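Long-range contacts in TqaA (Penicillium aethiopicum, PDB 5DLK), which is a fungal nonribosomal peptide synthetase whose terminal condensation-like (CT) domain, the part in this model, probably carries out macrocyclization of the carrier-bound peptide: residues D192-Y197 with L399-S404; Y70-K75 with V408-F413; Y213-S218 with H363-L368; P204-A209 with M317-S322. All coordinates share one frame; numbering follows the deposited sequence.

Interaction 1: residues D192-Y197 with L399-S404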
loop_
_atom_site.group_PDB
_atom_site.type_symbol
_atom_site.label_atom_id
_atom_site.label_comp_id
_atom_site.label_asym_id
_atom_site.label_seq_id
_atom_site.Cartn_x
_atom_site.Cartn_y
_atom_site.Cartn_z
ATOM N N ASP A 192 12.947 7.048 -11.423
ATOM C CA ASP A 192 12.939 6.644 -12.827
ATOM C C ASP A 192 12.450 7.777 -13.736
ATOM O O ASP A 192 13.023 8.001 -14.802
ATOM C CB ASP A 192 12.071 5.407 -13.047
ATOM C CG ASP A 192 12.758 4.119 -12.600
ATOM O OD1 ASP A 192 13.809 4.203 -11.917
ATOM O OD2 ASP A 192 12.240 3.028 -12.931
ATOM N N PHE A 193 11.392 8.475 -13.328
ATOM C CA PHE A 193 10.890 9.608 -14.115
ATOM C C PHE A 193 11.997 10.647 -14.309
ATOM O O PHE A 193 12.298 11.048 -15.434
ATOM C CB PHE A 193 9.670 10.265 -13.446
ATOM C CG PHE A 193 9.005 11.320 -14.301
ATOM C CD1 PHE A 193 9.531 12.605 -14.384
ATOM C CD2 PHE A 193 7.840 11.034 -14.998
ATOM C CE1 PHE A 193 8.924 13.575 -15.166
ATOM C CE2 PHE A 193 7.221 12.004 -15.778
ATOM C CZ PHE A 193 7.768 13.275 -15.860
ATOM N N ALA A 194 12.607 11.064 -13.209
ATOM C CA ALA A 194 13.655 12.072 -13.256
ATOM C C ALA A 194 14.822 11.609 -14.126
ATOM O O ALA A 194 15.325 12.374 -14.952
ATOM C CB ALA A 194 14.127 12.403 -11.868
ATOM N N ALA A 195 15.233 10.357 -13.953
ATOM C CA ALA A 195 16.342 9.799 -14.718
ATOM C C ALA A 195 16.049 9.781 -16.217
ATOM O O ALA A 195 16.933 10.057 -17.030
ATOM C CB ALA A 195 16.676 8.383 -14.224
ATOM N N ILE A 196 14.808 9.470 -16.583
ATOM C CA ILE A 196 14.431 9.423 -17.990
ATOM C C ILE A 196 14.424 10.834 -18.572
ATOM O O ILE A 196 14.947 11.063 -19.668
ATOM C CB ILE A 196 13.062 8.768 -18.196
ATOM C CG1 ILE A 196 13.145 7.272 -17.879
ATOM C CG2 ILE A 196 12.567 8.989 -19.625
ATOM C CD1 ILE A 196 11.792 6.591 -17.805
ATOM N N TYR A 197 13.851 11.778 -17.828
ATOM C CA TYR A 197 13.884 13.183 -18.223
ATOM C C TYR A 197 15.327 13.696 -18.325
ATOM O O TYR A 197 15.677 14.408 -19.270
ATOM C CB TYR A 197 13.087 14.033 -17.231
ATOM C CG TYR A 197 13.066 15.512 -17.555
ATOM C CD1 TYR A 197 12.079 16.046 -18.371
ATOM C CD2 TYR A 197 14.028 16.370 -17.040
ATOM C CE1 TYR A 197 12.049 17.400 -18.667
ATOM C CE2 TYR A 197 14.008 17.720 -17.330
ATOM C CZ TYR A 197 13.015 18.230 -18.144
ATOM O OH TYR A 197 12.993 19.572 -18.438
ATOM N N LEU A 399 11.777 14.974 -7.104
ATOM C CA LEU A 399 11.841 14.745 -8.540
ATOM C C LEU A 399 12.930 15.656 -9.077
ATOM O O LEU A 399 12.647 16.767 -9.525
ATOM C CB LEU A 399 10.496 15.043 -9.209
ATOM C CG LEU A 399 10.254 14.531 -10.626
ATOM C CD1 LEU A 399 9.947 13.044 -10.595
ATOM C CD2 LEU A 399 9.132 15.304 -11.298
ATOM N N PRO A 400 14.187 15.201 -8.993
ATOM C CA PRO A 400 15.351 16.045 -9.280
ATOM C C PRO A 400 15.573 16.291 -10.778
ATOM O O PRO A 400 16.563 15.819 -11.346
ATOM C CB PRO A 400 16.509 15.244 -8.672
ATOM C CG PRO A 400 16.063 13.815 -8.774
ATOM C CD PRO A 400 14.572 13.843 -8.567
ATOM N N LEU A 401 14.663 17.029 -11.408
ATOM C CA LEU A 401 14.805 17.367 -12.826
ATOM C C LEU A 401 16.001 18.305 -13.041
ATOM O O LEU A 401 16.174 19.277 -12.305
ATOM C CB LEU A 401 13.520 18.012 -13.362
ATOM C CG LEU A 401 12.226 17.210 -13.176
ATOM C CD1 LEU A 401 11.054 17.859 -13.914
ATOM C CD2 LEU A 401 12.426 15.766 -13.619
ATOM N N ARG A 402 16.822 18.001 -14.044
ATOM C CA ARG A 402 18.025 18.785 -14.338
ATOM C C ARG A 402 17.670 20.103 -15.034
ATOM O O ARG A 402 16.813 20.135 -15.915
ATOM C CB ARG A 402 18.991 17.961 -15.203
ATOM C CG ARG A 402 20.422 18.497 -15.330
ATOM C CD ARG A 402 20.804 19.430 -14.180
ATOM N NE ARG A 402 21.876 20.354 -14.549
ATOM C CZ ARG A 402 22.225 21.427 -13.841
ATOM N NH1 ARG A 402 21.581 21.735 -12.720
ATOM N NH2 ARG A 402 23.214 22.205 -14.264
ATOM N N GLY A 403 18.331 21.182 -14.623
ATOM C CA GLY A 403 18.148 22.492 -15.222
ATOM C C GLY A 403 18.776 23.576 -14.362
ATOM O O GLY A 403 18.821 23.444 -13.141
ATOM N N SER A 404 19.256 24.648 -14.990
ATOM C CA SER A 404 19.924 25.733 -14.267
ATOM C C SER A 404 18.976 26.411 -13.285
ATOM O O SER A 404 19.300 26.588 -12.108
ATOM C CB SER A 404 20.495 26.769 -15.244
ATOM O OG SER A 404 19.630 26.962 -16.352
HETATM O O HOH W 1 15.302 20.840 -17.968
#

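Interaction 2: residues Y70-K75 with V408-F413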
loop_
_atom_site.group_PDB
_atom_site.type_symbol
_atom_site.label_atom_id
_atom_site.label_comp_id
_atom_site.label_asym_id
_atom_site.label_seq_id
_atom_site.Cartn_x
_atom_site.Cartn_y
_atom_site.Cartn_z
ATOM N N TYR A 70 -0.274 12.374 -7.532
ATOM C CA TYR A 70 1.031 12.837 -7.094
ATOM C C TYR A 70 1.409 14.073 -7.920
ATOM O O TYR A 70 1.533 13.991 -9.137
ATOM C CB TYR A 70 2.077 11.740 -7.238
ATOM C CG TYR A 70 1.893 10.636 -6.215
ATOM C CD1 TYR A 70 2.053 10.904 -4.862
ATOM C CD2 TYR A 70 1.555 9.343 -6.598
ATOM C CE1 TYR A 70 1.880 9.912 -3.913
ATOM C CE2 TYR A 70 1.385 8.334 -5.648
ATOM C CZ TYR A 70 1.549 8.636 -4.306
ATOM O OH TYR A 70 1.398 7.660 -3.333
ATOM N N ASN A 71 1.588 15.193 -7.231
ATOM C CA ASN A 71 1.618 16.509 -7.881
ATOM C C ASN A 71 2.976 17.178 -7.764
ATOM O O ASN A 71 3.502 17.344 -6.667
ATOM C CB ASN A 71 0.566 17.419 -7.267
ATOM C CG ASN A 71 -0.801 16.798 -7.268
ATOM O OD1 ASN A 71 -1.128 15.997 -8.144
ATOM N ND2 ASN A 71 -1.616 17.156 -6.276
ATOM N N TRP A 72 3.531 17.580 -8.901
ATOM C CA TRP A 72 4.841 18.200 -8.922
ATOM C C TRP A 72 4.747 19.618 -9.469
ATOM O O TRP A 72 4.451 19.798 -10.641
ATOM C CB TRP A 72 5.793 17.377 -9.772
ATOM C CG TRP A 72 6.004 15.996 -9.222
ATOM C CD1 TRP A 72 5.421 14.836 -9.652
ATOM C CD2 TRP A 72 6.832 15.650 -8.116
ATOM N NE1 TRP A 72 5.858 13.777 -8.885
ATOM C CE2 TRP A 72 6.726 14.253 -7.934
ATOM C CE3 TRP A 72 7.665 16.383 -7.261
ATOM C CZ2 TRP A 72 7.431 13.578 -6.944
ATOM C CZ3 TRP A 72 8.359 15.707 -6.271
ATOM C CH2 TRP A 72 8.232 14.319 -6.120
ATOM N N THR A 73 4.999 20.608 -8.622
ATOM C CA THR A 73 4.982 22.001 -9.064
ATOM C C THR A 73 6.393 22.371 -9.500
ATOM O O THR A 73 7.323 22.356 -8.695
ATOM C CB THR A 73 4.502 22.956 -7.961
ATOM O OG1 THR A 73 3.214 22.545 -7.494
ATOM C CG2 THR A 73 4.400 24.393 -8.491
ATOM N N ILE A 74 6.535 22.700 -10.782
ATOM C CA ILE A 74 7.837 22.919 -11.403
ATOM C C ILE A 74 7.974 24.393 -11.796
ATOM O O ILE A 74 7.150 24.903 -12.546
ATOM C CB ILE A 74 8.015 22.044 -12.650
ATOM C CG1 ILE A 74 7.744 20.564 -12.322
ATOM C CG2 ILE A 74 9.415 22.206 -13.225
ATOM C CD1 ILE A 74 7.702 19.664 -13.542
ATOM N N LYS A 75 8.998 25.068 -11.282
ATOM C CA LYS A 75 9.195 26.493 -11.569
ATOM C C LYS A 75 10.593 26.777 -12.090
ATOM O O LYS A 75 11.579 26.299 -11.533
ATOM C CB LYS A 75 8.936 27.338 -10.324
ATOM C CG LYS A 75 7.482 27.441 -9.945
ATOM C CD LYS A 75 7.309 28.164 -8.624
ATOM C CE LYS A 75 5.844 28.233 -8.251
ATOM N NZ LYS A 75 5.649 28.681 -6.841
ATOM N N VAL A 408 11.462 22.130 -7.988
ATOM C CA VAL A 408 10.379 21.159 -8.065
ATOM C C VAL A 408 9.859 20.845 -6.662
ATOM O O VAL A 408 10.630 20.460 -5.787
ATOM C CB VAL A 408 10.832 19.856 -8.759
ATOM C CG1 VAL A 408 9.677 18.885 -8.847
ATOM C CG2 VAL A 408 11.391 20.150 -10.154
ATOM N N GLN A 409 8.555 21.026 -6.454
ATOM C CA GLN A 409 7.941 20.812 -5.144
ATOM C C GLN A 409 6.862 19.731 -5.192
ATOM O O GLN A 409 6.052 19.686 -6.122
ATOM C CB GLN A 409 7.349 22.122 -4.618
ATOM C CG GLN A 409 8.394 23.112 -4.104
ATOM C CD GLN A 409 9.025 22.660 -2.795
ATOM O OE1 GLN A 409 10.213 22.334 -2.743
ATOM N NE2 GLN A 409 8.229 22.642 -1.727
ATOM N N TYR A 410 6.849 18.877 -4.172
ATOM C CA TYR A 410 5.912 17.758 -4.083
ATOM C C TYR A 410 4.664 18.094 -3.282
ATOM O O TYR A 410 4.736 18.784 -2.275
ATOM C CB TYR A 410 6.608 16.552 -3.437
ATOM C CG TYR A 410 5.687 15.418 -3.020
ATOM C CD1 TYR A 410 5.404 14.382 -3.898
ATOM C CD2 TYR A 410 5.129 15.366 -1.738
ATOM C CE1 TYR A 410 4.586 13.326 -3.526
ATOM C CE2 TYR A 410 4.296 14.308 -1.359
ATOM C CZ TYR A 410 4.036 13.295 -2.261
ATOM O OH TYR A 410 3.218 12.246 -1.923
ATOM N N SER A 411 3.524 17.581 -3.731
ATOM C CA SER A 411 2.306 17.576 -2.934
ATOM C C SER A 411 1.397 16.477 -3.485
ATOM O O SER A 411 1.712 15.881 -4.505
ATOM C CB SER A 411 1.611 18.946 -2.962
ATOM O OG SER A 411 1.122 19.243 -4.250
ATOM N N LYS A 412 0.271 16.202 -2.833
ATOM C CA LYS A 412 -0.594 15.143 -3.356
ATOM C C LYS A 412 -2.045 15.339 -2.986
ATOM O O LYS A 412 -2.371 16.071 -2.038
ATOM C CB LYS A 412 -0.110 13.765 -2.862
ATOM C CG LYS A 412 -0.274 13.573 -1.354
ATOM C CD LYS A 412 0.080 12.161 -0.926
ATOM C CE LYS A 412 0.050 12.038 0.604
ATOM N NZ LYS A 412 -1.249 12.487 1.123
ATOM N N PHE A 413 -2.917 14.714 -3.770
ATOM C CA PHE A 413 -4.306 14.529 -3.404
ATOM C C PHE A 413 -4.453 13.020 -3.155
ATOM O O PHE A 413 -3.790 12.223 -3.821
ATOM C CB PHE A 413 -5.284 14.945 -4.495
ATOM C CG PHE A 413 -5.047 16.318 -5.081
ATOM C CD1 PHE A 413 -4.689 17.394 -4.289
ATOM C CD2 PHE A 413 -5.201 16.515 -6.452
ATOM C CE1 PHE A 413 -4.496 18.663 -4.861
ATOM C CE2 PHE A 413 -5.001 17.772 -7.024
ATOM C CZ PHE A 413 -4.650 18.836 -6.227
HETATM O O HOH W 2 -1.369 19.367 -4.397
HETATM O O HOH W 3 3.229 20.487 -5.714
#

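Interaction 3: residues Y213-S218 with H363-L368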
loop_
_atom_site.group_PDB
_atom_site.type_symbol
_atom_site.label_atom_id
_atom_site.label_comp_id
_atom_site.label_asym_id
_atom_site.label_seq_id
_atom_site.Cartn_x
_atom_site.Cartn_y
_atom_site.Cartn_z
ATOM N N TYR A 213 4.250 -14.389 -10.998
ATOM C CA TYR A 213 4.718 -15.685 -11.520
ATOM C C TYR A 213 5.674 -16.368 -10.545
ATOM O O TYR A 213 5.598 -17.586 -10.325
ATOM C CB TYR A 213 5.395 -15.512 -12.889
ATOM C CG TYR A 213 4.399 -15.226 -13.994
ATOM C CD1 TYR A 213 3.392 -16.135 -14.297
ATOM C CD2 TYR A 213 4.464 -14.046 -14.734
ATOM C CE1 TYR A 213 2.463 -15.874 -15.303
ATOM C CE2 TYR A 213 3.546 -13.778 -15.741
ATOM C CZ TYR A 213 2.550 -14.693 -16.023
ATOM O OH TYR A 213 1.631 -14.443 -17.018
ATOM N N HIS A 214 6.574 -15.587 -9.961
ATOM C CA HIS A 214 7.525 -16.123 -8.992
ATOM C C HIS A 214 6.836 -16.691 -7.736
ATOM O O HIS A 214 7.237 -17.752 -7.243
ATOM C CB HIS A 214 8.530 -15.047 -8.607
ATOM C CG HIS A 214 9.732 -15.574 -7.895
ATOM N ND1 HIS A 214 9.713 -15.927 -6.561
ATOM C CD2 HIS A 214 10.987 -15.828 -8.336
ATOM C CE1 HIS A 214 10.909 -16.365 -6.207
ATOM N NE2 HIS A 214 11.701 -16.313 -7.264
ATOM N N ARG A 215 5.810 -16.005 -7.222
ATOM C CA ARG A 215 5.012 -16.561 -6.120
ATOM C C ARG A 215 4.453 -17.943 -6.452
ATOM O O ARG A 215 4.492 -18.857 -5.622
ATOM C CB ARG A 215 3.840 -15.651 -5.755
ATOM C CG ARG A 215 4.207 -14.375 -5.044
ATOM C CD ARG A 215 3.010 -13.876 -4.231
ATOM N NE ARG A 215 1.789 -13.817 -5.033
ATOM C CZ ARG A 215 0.588 -13.527 -4.540
ATOM N NH1 ARG A 215 0.445 -13.271 -3.240
ATOM N NH2 ARG A 215 -0.470 -13.491 -5.341
ATOM N N VAL A 216 3.919 -18.090 -7.660
ATOM C CA VAL A 216 3.296 -19.344 -8.065
ATOM C C VAL A 216 4.358 -20.421 -8.267
ATOM O O VAL A 216 4.144 -21.581 -7.925
ATOM C CB VAL A 216 2.451 -19.167 -9.351
ATOM C CG1 VAL A 216 2.162 -20.521 -10.022
ATOM C CG2 VAL A 216 1.155 -18.459 -9.009
ATOM N N SER A 217 5.517 -20.034 -8.781
ATOM C CA SER A 217 6.566 -21.011 -9.017
ATOM C C SER A 217 7.097 -21.586 -7.702
ATOM O O SER A 217 7.553 -22.732 -7.665
ATOM C CB SER A 217 7.710 -20.397 -9.817
ATOM O OG SER A 217 8.560 -19.659 -8.960
ATOM N N SER A 218 7.040 -20.808 -6.624
ATOM C CA SER A 218 7.591 -21.283 -5.352
ATOM C C SER A 218 6.565 -22.089 -4.551
ATOM O O SER A 218 6.909 -22.761 -3.578
ATOM C CB SER A 218 8.124 -20.109 -4.520
ATOM O OG SER A 218 7.076 -19.256 -4.098
ATOM N N HIS A 363 7.351 -16.513 4.541
ATOM C CA HIS A 363 6.008 -17.053 4.324
ATOM C C HIS A 363 4.940 -15.975 4.169
ATOM O O HIS A 363 3.759 -16.279 3.997
ATOM C CB HIS A 363 5.637 -17.972 5.495
ATOM C CG HIS A 363 6.693 -18.991 5.807
ATOM N ND1 HIS A 363 7.062 -19.974 4.915
ATOM C CD2 HIS A 363 7.446 -19.185 6.917
ATOM C CE1 HIS A 363 8.007 -20.726 5.457
ATOM N NE2 HIS A 363 8.256 -20.270 6.676
ATOM N N GLU A 364 5.363 -14.717 4.224
ATOM C CA GLU A 364 4.434 -13.598 4.377
ATOM C C GLU A 364 3.774 -13.141 3.065
ATOM O O GLU A 364 2.907 -12.260 3.069
ATOM C CB GLU A 364 5.177 -12.412 5.000
ATOM C CG GLU A 364 6.157 -11.799 4.016
ATOM C CD GLU A 364 6.860 -10.553 4.520
ATOM O OE1 GLU A 364 6.977 -10.353 5.760
ATOM O OE2 GLU A 364 7.320 -9.777 3.646
ATOM N N HIS A 365 4.188 -13.745 1.952
ATOM C CA HIS A 365 3.814 -13.301 0.618
ATOM C C HIS A 365 2.555 -13.949 0.039
ATOM O O HIS A 365 2.070 -13.539 -1.028
ATOM C CB HIS A 365 4.981 -13.584 -0.330
ATOM C CG HIS A 365 5.339 -15.033 -0.392
ATOM N ND1 HIS A 365 6.203 -15.623 0.508
ATOM C CD2 HIS A 365 4.917 -16.021 -1.220
ATOM C CE1 HIS A 365 6.303 -16.914 0.230
ATOM N NE2 HIS A 365 5.534 -17.179 -0.816
ATOM N N VAL A 366 2.034 -14.971 0.710
ATOM C CA VAL A 366 0.888 -15.709 0.187
ATOM C C VAL A 366 -0.439 -15.004 0.468
ATOM O O VAL A 366 -0.526 -14.220 1.400
ATOM C CB VAL A 366 0.830 -17.132 0.752
ATOM C CG1 VAL A 366 1.997 -17.968 0.190
ATOM C CG2 VAL A 366 0.826 -17.113 2.297
ATOM N N GLU A 367 -1.463 -15.306 -0.332
ATOM C CA GLU A 367 -2.797 -14.699 -0.170
ATOM C C GLU A 367 -3.418 -14.990 1.190
ATOM O O GLU A 367 -3.421 -16.140 1.613
ATOM C CB GLU A 367 -3.747 -15.212 -1.249
ATOM C CG GLU A 367 -3.281 -14.893 -2.667
ATOM C CD GLU A 367 -3.435 -13.415 -2.996
ATOM O OE1 GLU A 367 -4.568 -13.006 -3.322
ATOM O OE2 GLU A 367 -2.429 -12.683 -2.929
ATOM N N LEU A 368 -3.967 -13.970 1.850
ATOM C CA LEU A 368 -4.609 -14.164 3.159
ATOM C C LEU A 368 -5.701 -15.240 3.125
ATOM O O LEU A 368 -5.769 -16.095 4.012
ATOM C CB LEU A 368 -5.214 -12.852 3.662
ATOM C CG LEU A 368 -5.847 -12.882 5.057
ATOM C CD1 LEU A 368 -4.782 -13.231 6.129
ATOM C CD2 LEU A 368 -6.531 -11.566 5.378
HETATM O O HOH W 4 5.091 -20.044 -1.633
#

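Interaction 4: residues P204-A209 with M317-S322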
loop_
_atom_site.group_PDB
_atom_site.type_symbol
_atom_site.label_atom_id
_atom_site.label_comp_id
_atom_site.label_asym_id
_atom_site.label_seq_id
_atom_site.Cartn_x
_atom_site.Cartn_y
_atom_site.Cartn_z
ATOM N N PRO A 204 17.844 -2.558 -16.513
ATOM C CA PRO A 204 16.579 -3.280 -16.676
ATOM C C PRO A 204 15.978 -3.661 -15.319
ATOM O O PRO A 204 16.684 -3.725 -14.311
ATOM C CB PRO A 204 16.973 -4.522 -17.494
ATOM C CG PRO A 204 18.478 -4.569 -17.470
ATOM C CD PRO A 204 18.935 -3.156 -17.301
ATOM N N THR A 205 14.672 -3.883 -15.298
ATOM C CA THR A 205 13.964 -4.167 -14.057
ATOM C C THR A 205 12.904 -5.229 -14.312
ATOM O O THR A 205 12.597 -5.539 -15.465
ATOM C CB THR A 205 13.301 -2.894 -13.488
ATOM O OG1 THR A 205 12.754 -3.163 -12.187
ATOM C CG2 THR A 205 12.198 -2.419 -14.423
ATOM N N SER A 206 12.345 -5.782 -13.241
ATOM C CA SER A 206 11.232 -6.714 -13.377
ATOM C C SER A 206 9.929 -5.970 -13.196
ATOM O O SER A 206 9.924 -4.830 -12.734
ATOM C CB SER A 206 11.344 -7.849 -12.365
ATOM O OG SER A 206 12.581 -8.515 -12.515
ATOM N N ASP A 207 8.819 -6.584 -13.584
ATOM C CA ASP A 207 7.543 -5.933 -13.317
ATOM C C ASP A 207 6.730 -6.715 -12.300
ATOM O O ASP A 207 7.173 -7.751 -11.795
ATOM C CB ASP A 207 6.733 -5.715 -14.595
ATOM C CG ASP A 207 6.481 -6.984 -15.376
ATOM O OD1 ASP A 207 6.710 -8.093 -14.845
ATOM O OD2 ASP A 207 6.023 -6.867 -16.537
ATOM N N PHE A 208 5.542 -6.201 -11.998
ATOM C CA PHE A 208 4.702 -6.817 -10.988
ATOM C C PHE A 208 4.235 -8.202 -11.432
ATOM O O PHE A 208 4.141 -9.117 -10.621
ATOM C CB PHE A 208 3.514 -5.902 -10.673
ATOM C CG PHE A 208 2.669 -6.395 -9.548
ATOM C CD1 PHE A 208 3.196 -6.497 -8.267
ATOM C CD2 PHE A 208 1.353 -6.771 -9.774
ATOM C CE1 PHE A 208 2.419 -6.967 -7.226
ATOM C CE2 PHE A 208 0.564 -7.237 -8.739
ATOM C CZ PHE A 208 1.096 -7.336 -7.465
ATOM N N ALA A 209 3.960 -8.380 -12.724
ATOM C CA ALA A 209 3.561 -9.699 -13.204
ATOM C C ALA A 209 4.620 -10.755 -12.855
ATOM O O ALA A 209 4.279 -11.883 -12.500
ATOM C CB ALA A 209 3.299 -9.675 -14.712
ATOM N N MET A 317 14.040 -12.928 -5.597
ATOM C CA MET A 317 13.874 -12.754 -7.030
ATOM C C MET A 317 14.621 -11.502 -7.443
ATOM O O MET A 317 14.805 -10.589 -6.634
ATOM C CB MET A 317 12.386 -12.685 -7.415
ATOM C CG MET A 317 11.744 -11.299 -7.420
ATOM S SD MET A 317 9.987 -11.367 -7.884
ATOM C CE MET A 317 9.346 -12.368 -6.556
ATOM N N ASP A 318 15.083 -11.479 -8.689
ATOM C CA ASP A 318 15.809 -10.322 -9.196
ATOM C C ASP A 318 14.923 -9.089 -9.146
ATOM O O ASP A 318 13.738 -9.157 -9.488
ATOM C CB ASP A 318 16.299 -10.564 -10.625
ATOM C CG ASP A 318 17.305 -11.697 -10.714
ATOM O OD1 ASP A 318 18.037 -11.928 -9.727
ATOM O OD2 ASP A 318 17.364 -12.360 -11.772
ATOM N N ASN A 319 15.507 -7.981 -8.696
ATOM C CA ASN A 319 14.840 -6.678 -8.633
ATOM C C ASN A 319 13.671 -6.612 -7.659
ATOM O O ASN A 319 12.850 -5.698 -7.744
ATOM C CB ASN A 319 14.350 -6.262 -10.021
ATOM C CG ASN A 319 15.458 -6.257 -11.043
ATOM O OD1 ASN A 319 16.588 -5.867 -10.741
ATOM N ND2 ASN A 319 15.150 -6.707 -12.255
ATOM N N ILE A 320 13.597 -7.566 -6.730
ATOM C CA ILE A 320 12.515 -7.573 -5.748
ATOM C C ILE A 320 12.491 -6.250 -4.972
ATOM O O ILE A 320 11.428 -5.758 -4.594
ATOM C CB ILE A 320 12.640 -8.783 -4.771
ATOM C CG1 ILE A 320 11.425 -8.875 -3.841
ATOM C CG2 ILE A 320 13.923 -8.709 -3.957
ATOM C CD1 ILE A 320 10.105 -8.976 -4.565
ATOM N N GLU A 321 13.669 -5.666 -4.784
ATOM C CA GLU A 321 13.844 -4.423 -4.038
ATOM C C GLU A 321 13.307 -3.199 -4.772
ATOM O O GLU A 321 13.028 -2.173 -4.154
ATOM C CB GLU A 321 15.332 -4.211 -3.722
ATOM C CG GLU A 321 16.258 -4.207 -4.957
ATOM C CD GLU A 321 16.635 -5.615 -5.435
ATOM O OE1 GLU A 321 16.408 -6.586 -4.680
ATOM O OE2 GLU A 321 17.164 -5.752 -6.563
ATOM N N SER A 322 13.164 -3.306 -6.090
ATOM C CA SER A 322 12.894 -2.121 -6.896
ATOM C C SER A 322 11.734 -2.246 -7.894
ATOM O O SER A 322 11.342 -1.246 -8.495
ATOM C CB SER A 322 14.172 -1.726 -7.649
ATOM O OG SER A 322 14.562 -2.746 -8.549
HETATM O O HOH W 5 11.733 -0.705 -11.012
#

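Interaction 1: residues D192-Y197 with L399-S404
The rings of Phe193 and Tyr197, one helical turn apart, meet Leu399 and Leu401 across this contact. At the edge of the Phe193 ring, near its plane, sits Leu401 CD2, while Leu399 CD1 approaches the ring obliquely, 3.8 Å from Phe193 CD1. Tyr197 has the carbonyl oxygen of Arg402 at its edge and in plane, with Tyr197 CE2 4.0 Å from Arg402 O. Leu401 CD2 reaches Tyr197 CD2 obliquely at 3.8 Å, the two side chains crossing at about a right angle. Ala194, in the turn that separates the two aromatic residues, meets the loop with its methyl: Ala194 CB lies 3.6 Å from Pro400 CD, and Leu401 CD2 comes within 3.9 Å of Ala194 CA. The segments belong to helix 186-197 and to the loop leading into strand 407-415 of the condensation-domain fold, and the loop bends here through an inverse gamma turn centred on Pro400. No direct hydrogen bond joins the two segments. Instead a water accepts from Tyr197 OH at 2.7 Å and donates to Arg402 O at 2.6 Å; the same hydroxyl is also hydrogen-bonded to Asn80 N. Just past the helical segment, Asn198 uses its side-chain amide to bond Pro400 O and Arg402 N, while Thr87 of helix 81-94 touches both Phe193 and Tyr197.

Interaction 2: residues Y70-K75 with V408-F413
Strands 67-75 and 407-415 pair antiparallel at the edge of the five-stranded mixed sheet of the condensation-domain fold, with 407-415 outermost. Asn71 faces Ser411 and Thr73 faces Gln409 in hydrogen-bonded pairs; Asn71 N to Ser411 O is 2.8 Å and Thr73 N to Gln409 O 2.9 Å, each matched by a return bond. Tyr70, Trp72, Ile74, Val408, Tyr410 and Lys412 share one face. There the edge of Tyr410 is turned toward the face of the Trp72 six-membered ring, a T-shaped pair with planes 62° apart; Tyr410 CB also presses to 3.4 Å from Trp72 CZ3. The Tyr410 hydroxyl lies at the edge of the Tyr70 ring, in its plane. On the face of Asn71 and Thr73, one water links Asn71 ND2 and Ser411 OG, and another joins Thr73 OG1, Gln409 O and Ser411 OG. Asn71 OD1 is bonded to Ser69 OG, while Asn71 ND2 stands 3.3 Å above the centre of the Phe413 ring.

Interaction 3: residues Y213-S218 with H363-L368
Arg215 reaches across to His365 and Glu367 from helix 208-218. Its CB points toward the loop. Arg215 CD passes 3.4 Å from His365 O and 4.2 Å from His365 CD2, at the edge of the imidazole. A bend at chi3 (-51°) sets NE, from which the guanidinium turns its edge to His365 O and Glu367 OE2. Arg215 NH1 serves both acceptors in the guanidinium plane: His365 O at 2.8 Å, nearly along the C=O axis, and Glu367 OE2 at 2.9 Å, met on its anti side. Arg215 NH2 adds a bond of 3.2 Å to the same Glu367 OE2, from above the carboxylate plane, completing an end-on salt bridge to one oxygen with the guanidinium and carboxylate planes 89° apart. Nearby a water joins Ser218 OG and His365 NE2. Glu367 is the N-cap residue of helix 368-375, and its OE1 is bonded to Gln56 N at helix 56-63, while Thr228 of helix 227-235 touches His365; the salt bridge thus ties helix 208-218 to the start of helix 368-375.

Interaction 4: residues P204-A209 with M317-S322
Ser206 and Asn319 make the nearest backbone approach, CA to CA 6.0 Å, where the extended lead-in to helix 208-218 passes a type II beta turn running from Met317 to Ile320. Asn319 occupies the third position of that turn with positive phi (65°), and its CB is directed toward 204-209. Asn319 ND2 donates to Ser206 OG at 3.2 Å, with the hydroxyl 18° out of the amide plane and an N-H...O angle of 154°. Ser206 OG also lies 3.3 Å from Asp318 O, at best a weak bond. Asn319 ND2 is just 3.1 Å from Ser206 N, but both are donors, so that proximity is no bond. Farther along, a water 2.9 Å from Thr205 OG1 donates to Ser322 O at 2.6 Å, joining the loops a second time. Beyond the contact, Asp207 takes the N-cap position, its OD1 accepting from His210 N while OD2 is bonded to Ser96 OG. Met317 and Ile320 lie against Tyr211 of the same helix. The contact is a surface, polar loop-to-loop junction, in which a type II turn with asparagine at its left-handed third position meets the lead-in to an N-capped helix.

In the fold
Interactions 1 and 2 touch: Leu401 CD1 packs 3.8 Å from Ile74 CD1, and the backbone Leu399 O lies 3.7 Å from Val408 CG2, so the loop covers the same sheet face that Trp72 lines. Interactions 3 and 4 share helix 208-218 and meet where His214 CB is 3.5 Å from Met317 CE. The centres of interactions 2 and 3 are about 36 Å apart, on opposite sides of the chain's centre, whereas the nearest atoms of interactions 1 and 4 are about 6 Å apart, without touching. Interactions 2 and 3, one from each pair, come near phosphopantetheine-site residues, though the ligand is not bound in this model: the side chain of Tyr70 is about 7 Å from Gly183, and that of His365 about 8 Å from that of Asn311.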